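Local coordinates for GARP domain-containing protein (PDB 6XZ6) that acts as the factor H receptor of Trypanosoma brucei, binding domain D5 of the host complement regulator, at residues A[38-43]-A[190-195]; A[81-86]-A[196-201]; A[153-158]-A[169-174]. One frame throughout, in Å; residues are numbered along the deposited sequence.

Contact 1 (A[38-43]-A[190-195]); sequences VGALEE and ETVRAA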
ATOM      1  N   VAL A  38     -14.866  -6.739  -1.311  1.00 23.15           N
ATOM      2  CA  VAL A  38     -15.523  -8.033  -1.079  1.00 24.59           C
ATOM      3  C   VAL A  38     -16.952  -7.807  -0.549  1.00 29.49           C
ATOM      4  O   VAL A  38     -17.879  -8.466  -0.991  1.00 31.20           O
ATOM      5  CB  VAL A  38     -14.648  -8.931  -0.135  1.00 29.26           C
ATOM      6  CG1 VAL A  38     -15.469 -10.054   0.540  1.00 31.44           C
ATOM      7  CG2 VAL A  38     -13.457  -9.507  -0.898  1.00 26.91           C
ATOM      8  N   GLY A  39     -17.104  -6.875   0.387  1.00 25.02           N
ATOM      9  CA  GLY A  39     -18.400  -6.512   0.944  1.00 25.17           C
ATOM     10  C   GLY A  39     -19.308  -5.904  -0.095  1.00 27.27           C
ATOM     11  O   GLY A  39     -20.442  -6.335  -0.233  1.00 28.88           O
ATOM     12  N   ALA A  40     -18.790  -4.931  -0.871  1.00 22.04           N
ATOM     13  CA  ALA A  40     -19.499  -4.257  -1.957  1.00 21.18           C
ATOM     14  C   ALA A  40     -19.954  -5.243  -3.022  1.00 25.95           C
ATOM     15  O   ALA A  40     -21.102  -5.187  -3.433  1.00 26.98           O
ATOM     16  CB  ALA A  40     -18.623  -3.193  -2.563  1.00 19.98           C
ATOM     17  N   LEU A  41     -19.083  -6.189  -3.422  1.00 22.83           N
ATOM     18  CA  LEU A  41     -19.406  -7.230  -4.400  1.00 22.33           C
ATOM     19  C   LEU A  41     -20.507  -8.182  -3.917  1.00 34.22           C
ATOM     20  O   LEU A  41     -21.450  -8.445  -4.661  1.00 37.57           O
ATOM     21  CB  LEU A  41     -18.147  -7.993  -4.837  1.00 19.92           C
ATOM     22  CG  LEU A  41     -18.339  -9.251  -5.665  1.00 23.39           C
ATOM     23  CD1 LEU A  41     -18.974  -8.952  -7.007  1.00 23.12           C
ATOM     24  CD2 LEU A  41     -17.039  -9.954  -5.859  1.00 24.64           C
ATOM     25  N   GLU A  42     -20.395  -8.704  -2.699  1.00 32.78           N
ATOM     26  CA  GLU A  42     -21.396  -9.609  -2.163  1.00 35.40           C
ATOM     27  C   GLU A  42     -22.762  -8.944  -1.991  1.00 39.48           C
ATOM     28  O   GLU A  42     -23.775  -9.579  -2.253  1.00 40.01           O
ATOM     29  CB  GLU A  42     -20.883 -10.263  -0.889  1.00 39.22           C
ATOM     30  CG  GLU A  42     -19.736 -11.233  -1.174  1.00 56.99           C
ATOM     31  CD  GLU A  42     -20.047 -12.485  -1.981  1.00109.96           C
ATOM     32  OE1 GLU A  42     -21.104 -13.115  -1.740  1.00123.88           O
ATOM     33  OE2 GLU A  42     -19.219 -12.843  -2.851  1.00114.98           O
ATOM     34  N   GLU A  43     -22.795  -7.655  -1.673  1.00 37.68           N
ATOM     35  CA  GLU A  43     -24.056  -6.903  -1.608  1.00 40.89           C
ATOM     36  C   GLU A  43     -24.674  -6.781  -3.005  1.00 45.65           C
ATOM     37  O   GLU A  43     -25.894  -6.877  -3.130  1.00 48.30           O
ATOM     38  CB  GLU A  43     -23.854  -5.502  -1.019  1.00 43.14           C
ATOM     39  CG  GLU A  43     -24.656  -5.271   0.254  1.00 62.59           C
ATOM     40  CD  GLU A  43     -25.910  -4.424   0.107  1.00 90.27           C
ATOM     41  OE1 GLU A  43     -25.957  -3.328   0.717  1.00 94.52           O
ATOM     42  OE2 GLU A  43     -26.850  -4.858  -0.598  1.00 80.39           O
ATOM     43  N   GLU A 190     -15.455   2.365  -7.585  1.00 23.08           N
ATOM     44  CA  GLU A 190     -16.174   1.701  -8.676  1.00 22.17           C
ATOM     45  C   GLU A 190     -16.955   0.460  -8.164  1.00 25.07           C
ATOM     46  O   GLU A 190     -18.011   0.161  -8.734  1.00 26.59           O
ATOM     47  CB  GLU A 190     -15.194   1.252  -9.770  1.00 21.77           C
ATOM     48  CG  GLU A 190     -14.633   2.335 -10.673  1.00 36.88           C
ATOM     49  CD  GLU A 190     -13.414   1.932 -11.502  1.00 66.37           C
ATOM     50  OE1 GLU A 190     -13.246   0.723 -11.792  1.00 74.05           O
ATOM     51  OE2 GLU A 190     -12.621   2.833 -11.868  1.00 51.38           O
ATOM     52  N   THR A 191     -16.422  -0.300  -7.159  1.00 19.11           N
ATOM     53  CA  THR A 191     -17.147  -1.474  -6.616  1.00 20.23           C
ATOM     54  C   THR A 191     -18.335  -0.999  -5.794  1.00 29.41           C
ATOM     55  O   THR A 191     -19.440  -1.538  -5.918  1.00 31.95           O
ATOM     56  CB  THR A 191     -16.302  -2.469  -5.784  1.00 31.05           C
ATOM     57  OG1 THR A 191     -14.917  -2.490  -6.159  1.00 28.14           O
ATOM     58  CG2 THR A 191     -16.863  -3.871  -5.861  1.00 37.94           C
ATOM     59  N   VAL A 192     -18.115   0.044  -4.985  1.00 26.30           N
ATOM     60  CA  VAL A 192     -19.147   0.645  -4.143  1.00 28.10           C
ATOM     61  C   VAL A 192     -20.260   1.231  -5.028  1.00 33.36           C
ATOM     62  O   VAL A 192     -21.428   0.997  -4.736  1.00 34.53           O
ATOM     63  CB  VAL A 192     -18.514   1.675  -3.161  1.00 31.91           C
ATOM     64  CG1 VAL A 192     -19.563   2.508  -2.456  1.00 33.82           C
ATOM     65  CG2 VAL A 192     -17.590   0.993  -2.145  1.00 30.45           C
ATOM     66  N   ARG A 193     -19.889   1.921  -6.143  1.00 28.77           N
ATOM     67  CA  ARG A 193     -20.808   2.554  -7.107  1.00 28.26           C
ATOM     68  C   ARG A 193     -21.707   1.536  -7.780  1.00 31.24           C
ATOM     69  O   ARG A 193     -22.898   1.783  -7.937  1.00 34.61           O
ATOM     70  CB  ARG A 193     -20.023   3.349  -8.155  1.00 27.40           C
ATOM     71  CG  ARG A 193     -20.642   4.687  -8.505  1.00 46.33           C
ATOM     72  CD  ARG A 193     -19.812   5.497  -9.497  1.00 66.93           C
ATOM     73  NE  ARG A 193     -18.506   5.911  -8.958  1.00 74.65           N
ATOM     74  CZ  ARG A 193     -17.335   5.522  -9.459  1.00 88.04           C
ATOM     75  NH1 ARG A 193     -17.288   4.720 -10.522  1.00 72.42           N
ATOM     76  NH2 ARG A 193     -16.203   5.933  -8.906  1.00 75.83           N
ATOM     77  N   ALA A 194     -21.147   0.385  -8.147  1.00 24.30           N
ATOM     78  CA  ALA A 194     -21.864  -0.711  -8.771  1.00 24.17           C
ATOM     79  C   ALA A 194     -22.731  -1.445  -7.753  1.00 29.41           C
ATOM     80  O   ALA A 194     -23.802  -1.914  -8.105  1.00 31.29           O
ATOM     81  CB  ALA A 194     -20.871  -1.660  -9.426  1.00 23.51           C
ATOM     82  N   ALA A 195     -22.308  -1.513  -6.492  1.00 27.52           N
ATOM     83  CA  ALA A 195     -23.102  -2.129  -5.411  1.00 29.02           C
ATOM     84  C   ALA A 195     -24.347  -1.301  -5.148  1.00 35.80           C
ATOM     85  O   ALA A 195     -25.415  -1.863  -4.920  1.00 38.27           O
ATOM     86  CB  ALA A 195     -22.280  -2.225  -4.145  1.00 29.61           C
TER
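Ala-40 turns its methyl group straight at helix 165-208, into the space between Thr-191 and Ala-195, which lie one turn apart. This is one seam of a long three-helix bundle: helices 4-61 and 165-208 run nearly parallel here, their local axes 22° apart and 8.4 Å at closest approach, and helix 67-125 fills the third side. The close-packed part is small. Ala-40 CB lies 3.8 Å from Thr-191 CG2. On its other neighbour it meets Ala-195 CB at 4.1 Å, and that methyl in turn comes up to the carbonyl O of Ala-40. Thr-191 CG2 stands roughly anti to the backbone N of its own residue and faces Ala-40, with the backbone N of Leu-41 close by as well. On the side facing helix 67-125, Leu-41 reaches Glu-91, and Thr-191 touches Ala-90 and Ala-93, so helix 67-125 covers this flank.

The other flank is looser. Val-192 points its first side-chain bond away and meets Ala-40 CB mainly with its backbone N, 4.1 Å off, its CG2 being slightly farther. Glu-43 starts toward helix 165-208 but its side chain stays 4.8 Å from the segment 190-195; its OE2 ends up near Asp-199 OD1, two like-charged carboxylates lying close. The polar arm of Thr-191 turns back to its own helix, where OG1 hydrogen-bonds to the carbonyl O of Ala-187.

Contact 2 (A[81-86]-A[196-201]); sequences TVAYEA and DAADDA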
ATOM      1  N   THR A  81     -32.079  -7.209 -14.604  1.00 33.97           N
ATOM      2  CA  THR A  81     -30.902  -7.331 -15.460  1.00 31.75           C
ATOM      3  C   THR A  81     -29.940  -6.175 -15.165  1.00 33.23           C
ATOM      4  O   THR A  81     -28.741  -6.418 -15.108  1.00 32.18           O
ATOM      5  CB  THR A  81     -31.237  -7.545 -16.970  1.00 43.63           C
ATOM      6  OG1 THR A  81     -31.489  -6.305 -17.610  1.00 52.10           O
ATOM      7  CG2 THR A  81     -32.396  -8.513 -17.212  1.00 39.36           C
ATOM      8  N   VAL A  82     -30.441  -4.951 -14.904  1.00 29.60           N
ATOM      9  CA  VAL A  82     -29.572  -3.831 -14.526  1.00 28.99           C
ATOM     10  C   VAL A  82     -28.817  -4.153 -13.227  1.00 32.21           C
ATOM     11  O   VAL A  82     -27.619  -3.885 -13.154  1.00 32.18           O
ATOM     12  CB  VAL A  82     -30.316  -2.475 -14.485  1.00 35.87           C
ATOM     13  CG1 VAL A  82     -29.482  -1.387 -13.803  1.00 35.63           C
ATOM     14  CG2 VAL A  82     -30.720  -2.038 -15.894  1.00 36.13           C
ATOM     15  N   ALA A  83     -29.487  -4.795 -12.242  1.00 28.66           N
ATOM     16  CA  ALA A  83     -28.863  -5.238 -10.988  1.00 27.50           C
ATOM     17  C   ALA A  83     -27.798  -6.297 -11.289  1.00 27.92           C
ATOM     18  O   ALA A  83     -26.677  -6.162 -10.814  1.00 26.96           O
ATOM     19  CB  ALA A  83     -29.916  -5.772 -10.035  1.00 30.26           C
ATOM     20  N   TYR A  84     -28.105  -7.285 -12.148  1.00 25.18           N
ATOM     21  CA  TYR A  84     -27.137  -8.308 -12.607  1.00 23.43           C
ATOM     22  C   TYR A  84     -25.887  -7.674 -13.264  1.00 25.25           C
ATOM     23  O   TYR A  84     -24.760  -8.035 -12.922  1.00 25.44           O
ATOM     24  CB  TYR A  84     -27.771  -9.323 -13.582  1.00 23.90           C
ATOM     25  CG  TYR A  84     -26.737 -10.235 -14.205  1.00 25.40           C
ATOM     26  CD1 TYR A  84     -26.062 -11.180 -13.439  1.00 26.44           C
ATOM     27  CD2 TYR A  84     -26.363 -10.089 -15.544  1.00 26.79           C
ATOM     28  CE1 TYR A  84     -25.057 -11.976 -13.994  1.00 25.68           C
ATOM     29  CE2 TYR A  84     -25.342 -10.865 -16.103  1.00 27.18           C
ATOM     30  CZ  TYR A  84     -24.715 -11.829 -15.331  1.00 35.96           C
ATOM     31  OH  TYR A  84     -23.738 -12.623 -15.889  1.00 41.29           O
ATOM     32  N   GLU A  85     -26.098  -6.750 -14.209  1.00 19.51           N
ATOM     33  CA  GLU A  85     -25.030  -6.061 -14.937  1.00 17.32           C
ATOM     34  C   GLU A  85     -24.139  -5.242 -14.034  1.00 23.20           C
ATOM     35  O   GLU A  85     -22.957  -5.183 -14.281  1.00 23.78           O
ATOM     36  CB  GLU A  85     -25.600  -5.214 -16.066  1.00 18.41           C
ATOM     37  CG  GLU A  85     -26.354  -6.022 -17.113  1.00 19.51           C
ATOM     38  CD  GLU A  85     -26.982  -5.213 -18.229  1.00 43.79           C
ATOM     39  OE1 GLU A  85     -27.272  -4.012 -18.015  1.00 35.38           O
ATOM     40  OE2 GLU A  85     -27.178  -5.783 -19.328  1.00 41.78           O
ATOM     41  N   ALA A  86     -24.691  -4.629 -12.977  1.00 23.23           N
ATOM     42  CA  ALA A  86     -23.946  -3.858 -11.974  1.00 22.91           C
ATOM     43  C   ALA A  86     -23.101  -4.796 -11.116  1.00 27.18           C
ATOM     44  O   ALA A  86     -21.974  -4.451 -10.792  1.00 27.46           O
ATOM     45  CB  ALA A  86     -24.900  -3.056 -11.101  1.00 25.49           C
ATOM     46  N   ASP A 196     -24.214   0.037  -5.207  1.00 34.04           N
ATOM     47  CA  ASP A 196     -25.324   0.992  -5.026  1.00 37.33           C
ATOM     48  C   ASP A 196     -26.260   0.917  -6.217  1.00 42.77           C
ATOM     49  O   ASP A 196     -27.472   0.941  -6.037  1.00 44.82           O
ATOM     50  CB  ASP A 196     -24.809   2.444  -4.872  1.00 39.97           C
ATOM     51  CG  ASP A 196     -23.903   2.711  -3.672  1.00 55.46           C
ATOM     52  OD1 ASP A 196     -23.915   1.886  -2.716  1.00 55.52           O
ATOM     53  OD2 ASP A 196     -23.176   3.746  -3.688  1.00 64.92           O
ATOM     54  N   ALA A 197     -25.688   0.816  -7.439  1.00 37.48           N
ATOM     55  CA  ALA A 197     -26.409   0.684  -8.701  1.00 36.91           C
ATOM     56  C   ALA A 197     -27.282  -0.578  -8.700  1.00 41.81           C
ATOM     57  O   ALA A 197     -28.440  -0.500  -9.121  1.00 45.66           O
ATOM     58  CB  ALA A 197     -25.421   0.639  -9.850  1.00 35.64           C
ATOM     59  N   ALA A 198     -26.750  -1.718  -8.185  1.00 34.70           N
ATOM     60  CA  ALA A 198     -27.481  -2.982  -8.071  1.00 34.38           C
ATOM     61  C   ALA A 198     -28.599  -2.889  -7.018  1.00 42.47           C
ATOM     62  O   ALA A 198     -29.678  -3.401  -7.252  1.00 44.04           O
ATOM     63  CB  ALA A 198     -26.534  -4.123  -7.750  1.00 33.05           C
ATOM     64  N   ASP A 199     -28.366  -2.201  -5.896  1.00 41.76           N
ATOM     65  CA  ASP A 199     -29.373  -2.019  -4.838  1.00 45.55           C
ATOM     66  C   ASP A 199     -30.569  -1.236  -5.342  1.00 50.58           C
ATOM     67  O   ASP A 199     -31.702  -1.672  -5.142  1.00 51.29           O
ATOM     68  CB  ASP A 199     -28.765  -1.324  -3.603  1.00 49.17           C
ATOM     69  CG  ASP A 199     -28.018  -2.252  -2.659  1.00 67.29           C
ATOM     70  OD1 ASP A 199     -28.396  -3.450  -2.571  1.00 70.08           O
ATOM     71  OD2 ASP A 199     -27.071  -1.779  -1.984  1.00 72.86           O
ATOM     72  N   ASP A 200     -30.306  -0.103  -6.023  1.00 47.79           N
ATOM     73  CA  ASP A 200     -31.311   0.787  -6.618  1.00 50.16           C
ATOM     74  C   ASP A 200     -32.211   0.024  -7.598  1.00 54.63           C
ATOM     75  O   ASP A 200     -33.428   0.215  -7.571  1.00 58.56           O
ATOM     76  CB  ASP A 200     -30.632   1.969  -7.354  1.00 51.61           C
ATOM     77  CG  ASP A 200     -29.829   2.962  -6.509  1.00 65.39           C
ATOM     78  OD1 ASP A 200     -29.817   2.823  -5.257  1.00 66.19           O
ATOM     79  OD2 ASP A 200     -29.201   3.869  -7.099  1.00 72.27           O
ATOM     80  N   ALA A 201     -31.604  -0.841  -8.452  1.00 46.16           N
ATOM     81  CA  ALA A 201     -32.285  -1.678  -9.434  1.00 44.67           C
ATOM     82  C   ALA A 201     -33.104  -2.764  -8.736  1.00 49.33           C
ATOM     83  O   ALA A 201     -34.241  -2.983  -9.131  1.00 50.09           O
ATOM     84  CB  ALA A 201     -31.279  -2.292 -10.400  1.00 42.41           C
TER
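Ala-83 and Ala-198 meet almost backbone to backbone, their CA atoms 3.9 Å apart, and neither methyl points straight across. Each lies instead against the other's carbonyl: Ala-83 CB is 3.7 Å from Ala-198 O, and Ala-198 CB is equally far from Ala-83 O. The methyls of Ala-86, Ala-197 and Ala-201 do point across, Ala-86 and Ala-201 lying one turn beyond the central pair. Ala-86 directs CB between Ala-197 and Ala-198, 3.9 Å from the CB of either. Ala-201 directs its own CB onto the backbone of Ala-83, 3.6 Å from the N.

With nothing larger than a methyl along the middle of the seam, the axes of helices 67-125 and 165-208 close to 7.8 Å at 166°, an antiparallel pairing that resembles an Alacoil, inside the long three-helix bundle of this receptor. Helix 4-61 touches Ala-198 through Ser-44 and Ala-47.

Val-82 supplies the one branched side chain, at the margin. Its CG1 stands anti to the backbone N (chi1 168°), and that branch reaches Ala-201 CB at 4.0 Å.

Contact 3 (A[153-158]-A[169-174]); sequences RAAHNL and EYLQEA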
ATOM      1  N   ARG A 153       6.206  12.346  -1.630  1.00 21.74           N
ATOM      2  CA  ARG A 153       6.856  13.428  -0.876  1.00 22.01           C
ATOM      3  C   ARG A 153       7.979  12.867   0.002  1.00 27.87           C
ATOM      4  O   ARG A 153       9.116  13.346  -0.063  1.00 30.95           O
ATOM      5  CB  ARG A 153       5.832  14.172  -0.033  1.00 21.28           C
ATOM      6  CG  ARG A 153       6.242  15.582   0.350  1.00 40.29           C
ATOM      7  CD  ARG A 153       5.453  16.138   1.519  1.00 51.43           C
ATOM      8  NE  ARG A 153       5.378  15.159   2.597  1.00 59.65           N
ATOM      9  CZ  ARG A 153       4.244  14.676   3.079  1.00 68.38           C
ATOM     10  NH1 ARG A 153       3.079  15.127   2.628  1.00 51.33           N
ATOM     11  NH2 ARG A 153       4.262  13.745   4.023  1.00 58.30           N
ATOM     12  N   ALA A 154       7.678  11.804   0.751  1.00 21.86           N
ATOM     13  CA  ALA A 154       8.627  11.134   1.613  1.00 20.56           C
ATOM     14  C   ALA A 154       9.751  10.451   0.789  1.00 24.26           C
ATOM     15  O   ALA A 154      10.899  10.388   1.256  1.00 24.31           O
ATOM     16  CB  ALA A 154       7.896  10.128   2.484  1.00 20.72           C
ATOM     17  N   ALA A 155       9.431   9.977  -0.446  1.00 19.36           N
ATOM     18  CA  ALA A 155      10.406   9.341  -1.358  1.00 17.82           C
ATOM     19  C   ALA A 155      11.368  10.386  -1.945  1.00 21.97           C
ATOM     20  O   ALA A 155      12.563  10.147  -2.015  1.00 23.30           O
ATOM     21  CB  ALA A 155       9.694   8.581  -2.464  1.00 17.81           C
ATOM     22  N   HIS A 156      10.859  11.557  -2.305  1.00 18.12           N
ATOM     23  CA  HIS A 156      11.658  12.675  -2.803  1.00 18.13           C
ATOM     24  C   HIS A 156      12.507  13.247  -1.679  1.00 24.97           C
ATOM     25  O   HIS A 156      13.621  13.670  -1.929  1.00 26.90           O
ATOM     26  CB  HIS A 156      10.757  13.787  -3.376  1.00 19.01           C
ATOM     27  CG  HIS A 156      10.309  13.532  -4.775  1.00 22.19           C
ATOM     28  ND1 HIS A 156       8.977  13.378  -5.082  1.00 23.79           N
ATOM     29  CD2 HIS A 156      11.033  13.441  -5.917  1.00 23.29           C
ATOM     30  CE1 HIS A 156       8.931  13.159  -6.389  1.00 22.66           C
ATOM     31  NE2 HIS A 156      10.143  13.207  -6.933  1.00 23.11           N
ATOM     32  N   ASN A 157      11.975  13.290  -0.438  1.00 20.98           N
ATOM     33  CA  ASN A 157      12.706  13.778   0.714  1.00 20.23           C
ATOM     34  C   ASN A 157      13.877  12.871   0.997  1.00 23.26           C
ATOM     35  O   ASN A 157      14.977  13.376   1.170  1.00 27.17           O
ATOM     36  CB  ASN A 157      11.801  13.952   1.934  1.00 20.80           C
ATOM     37  CG  ASN A 157      12.522  14.597   3.077  1.00 56.66           C
ATOM     38  OD1 ASN A 157      13.009  15.744   2.982  1.00 47.26           O
ATOM     39  ND2 ASN A 157      12.634  13.870   4.182  1.00 54.71           N
ATOM     40  N   LEU A 158      13.684  11.549   0.941  1.00 17.18           N
ATOM     41  CA  LEU A 158      14.751  10.572   1.153  1.00 17.67           C
ATOM     42  C   LEU A 158      15.844  10.661   0.066  1.00 21.85           C
ATOM     43  O   LEU A 158      17.025  10.653   0.373  1.00 22.72           O
ATOM     44  CB  LEU A 158      14.166   9.155   1.218  1.00 17.76           C
ATOM     45  CG  LEU A 158      15.158   8.035   1.490  1.00 22.50           C
ATOM     46  CD1 LEU A 158      15.445   7.921   2.990  1.00 21.98           C
ATOM     47  CD2 LEU A 158      14.677   6.727   0.866  1.00 23.41           C
ATOM     48  N   GLU A 169      16.373   4.449  -6.428  1.00 18.85           N
ATOM     49  CA  GLU A 169      15.557   3.301  -6.827  1.00 18.00           C
ATOM     50  C   GLU A 169      14.294   3.229  -5.955  1.00 19.58           C
ATOM     51  O   GLU A 169      13.238   2.930  -6.487  1.00 20.97           O
ATOM     52  CB  GLU A 169      16.383   2.019  -6.840  1.00 20.28           C
ATOM     53  CG  GLU A 169      15.623   0.731  -7.108  1.00 38.49           C
ATOM     54  CD  GLU A 169      16.226  -0.436  -6.347  1.00 72.38           C
ATOM     55  OE1 GLU A 169      16.045  -0.514  -5.105  1.00 70.83           O
ATOM     56  OE2 GLU A 169      16.920  -1.251  -6.994  1.00 69.77           O
ATOM     57  N   TYR A 170      14.362   3.619  -4.679  1.00 14.48           N
ATOM     58  CA  TYR A 170      13.154   3.693  -3.842  1.00 14.67           C
ATOM     59  C   TYR A 170      12.190   4.730  -4.392  1.00 20.20           C
ATOM     60  O   TYR A 170      11.019   4.415  -4.526  1.00 22.36           O
ATOM     61  CB  TYR A 170      13.445   3.964  -2.353  1.00 15.62           C
ATOM     62  CG  TYR A 170      12.172   4.114  -1.548  1.00 16.39           C
ATOM     63  CD1 TYR A 170      11.387   3.004  -1.232  1.00 17.34           C
ATOM     64  CD2 TYR A 170      11.697   5.368  -1.190  1.00 17.45           C
ATOM     65  CE1 TYR A 170      10.175   3.140  -0.546  1.00 16.30           C
ATOM     66  CE2 TYR A 170      10.479   5.519  -0.526  1.00 18.55           C
ATOM     67  CZ  TYR A 170       9.713   4.400  -0.218  1.00 25.35           C
ATOM     68  OH  TYR A 170       8.523   4.540   0.458  1.00 24.15           O
ATOM     69  N   LEU A 171      12.667   5.927  -4.760  1.00 15.59           N
ATOM     70  CA  LEU A 171      11.819   6.956  -5.382  1.00 14.55           C
ATOM     71  C   LEU A 171      11.116   6.414  -6.653  1.00 21.77           C
ATOM     72  O   LEU A 171       9.900   6.572  -6.782  1.00 24.74           O
ATOM     73  CB  LEU A 171      12.632   8.235  -5.713  1.00 13.81           C
ATOM     74  CG  LEU A 171      11.933   9.328  -6.551  1.00 16.57           C
ATOM     75  CD1 LEU A 171      10.711   9.936  -5.800  1.00 17.46           C
ATOM     76  CD2 LEU A 171      12.910  10.405  -6.979  1.00 11.15           C
ATOM     77  N   GLN A 172      11.863   5.768  -7.563  1.00 16.66           N
ATOM     78  CA  GLN A 172      11.306   5.220  -8.790  1.00 16.64           C
ATOM     79  C   GLN A 172      10.161   4.254  -8.488  1.00 21.64           C
ATOM     80  O   GLN A 172       9.089   4.404  -9.051  1.00 22.40           O
ATOM     81  CB  GLN A 172      12.411   4.575  -9.634  1.00 19.56           C
ATOM     82  CG  GLN A 172      13.464   5.567 -10.188  1.00 38.61           C
ATOM     83  CD  GLN A 172      14.648   4.948 -10.955  1.00 65.52           C
ATOM     84  OE1 GLN A 172      14.853   3.710 -11.025  1.00 57.63           O
ATOM     85  NE2 GLN A 172      15.472   5.816 -11.555  1.00 55.95           N
ATOM     86  N   GLU A 173      10.355   3.335  -7.531  1.00 19.20           N
ATOM     87  CA  GLU A 173       9.365   2.342  -7.063  1.00 17.88           C
ATOM     88  C   GLU A 173       8.211   2.975  -6.314  1.00 21.48           C
ATOM     89  O   GLU A 173       7.087   2.494  -6.449  1.00 22.41           O
ATOM     90  CB  GLU A 173      10.016   1.265  -6.161  1.00 19.20           C
ATOM     91  CG  GLU A 173      11.193   0.536  -6.785  1.00 31.29           C
ATOM     92  CD  GLU A 173      10.917  -0.714  -7.586  1.00 70.54           C
ATOM     93  OE1 GLU A 173      11.632  -1.718  -7.355  1.00 71.33           O
ATOM     94  OE2 GLU A 173      10.021  -0.684  -8.467  1.00 75.59           O
ATOM     95  N   ALA A 174       8.478   4.011  -5.481  1.00 16.57           N
ATOM     96  CA  ALA A 174       7.441   4.709  -4.711  1.00 15.71           C
ATOM     97  C   ALA A 174       6.533   5.490  -5.636  1.00 24.70           C
ATOM     98  O   ALA A 174       5.365   5.682  -5.306  1.00 27.49           O
ATOM     99  CB  ALA A 174       8.065   5.633  -3.702  1.00 15.83           C
TER
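Leu-171 CD1 sits over the imidazole of His-156, a CH-pi contact with the methyl 3.5 Å from the ring centroid and 12° off the ring normal. The other branch, Leu-171 CD2, lies on the same face but out past the rim, nearest His-156 CD2 at 3.7 Å. His-156 sets out away from helix 165-208; chi1 (-82°) puts CG beside the backbone N, and the ring beyond it is turned with one face to the leucine. It forms a lid at the outer margin of the seam, whereas the leucine beneath is buried.

Plain apolar packing fills the inside. The methyl of Ala-155 is its centre, with CB touching Ala-174 CB at 3.6 Å. The same CB also meets Leu-171 CD1 and Tyr-170 CE2, each at 3.7 Å. Leu-158 adds its CD2 to Tyr-170 CD2, 3.9 Å away, the two side chains crossing at about a right angle. One face of the phenol ring is backed from its own helix by Ala-174 CB, offset toward the rim.

These layers close an antiparallel helical hairpin: helix 148-161 ends, the chain reverses within a few residues, and helix 165-208 returns beside it, with axes 8.8 Å apart and at 167° here.

Aromatic stacking joins helix 165-208 to helix 67-125. Tyr-170 makes edge-to-face pairs with Tyr-111 and Phe-115 of the latter, and Leu-158, resting on Phe-115, brings helix 148-161 onto the same patch.

Charged and polar links lie around the outside. Arg-153 NH2 forms a salt bridge with Glu-18 of helix 4-61. Glu-169 is held through OE1 by a hydrogen bond to Tyr-111 OH, and its OE2 makes a salt bridge to Lys-33 of the complement factor H chain, which puts this hairpin at the ligand interface.

How the contacts relate
From the N terminus, helix 4-61 supplies residues 38-43, and contact 1 closes a loop of 146 residues when helix 165-208 reaches 190-195. Before that, helix 67-125 has supplied residues 81-86, whose partner 196-201 comes directly after 190-195. Contacts 1 and 2 therefore cross along the chain; their centres are 10 Å apart, and Ala-194 CB packs on Ala-86 O between them. Contact 3 is a short hairpin closure, nested inside both loops and about 41 Å from contact 2, centre to centre, beyond the middle of the molecule. Helix 165-208 enters all three, joining the hairpin region that meets factor H to the distant part of the bundle.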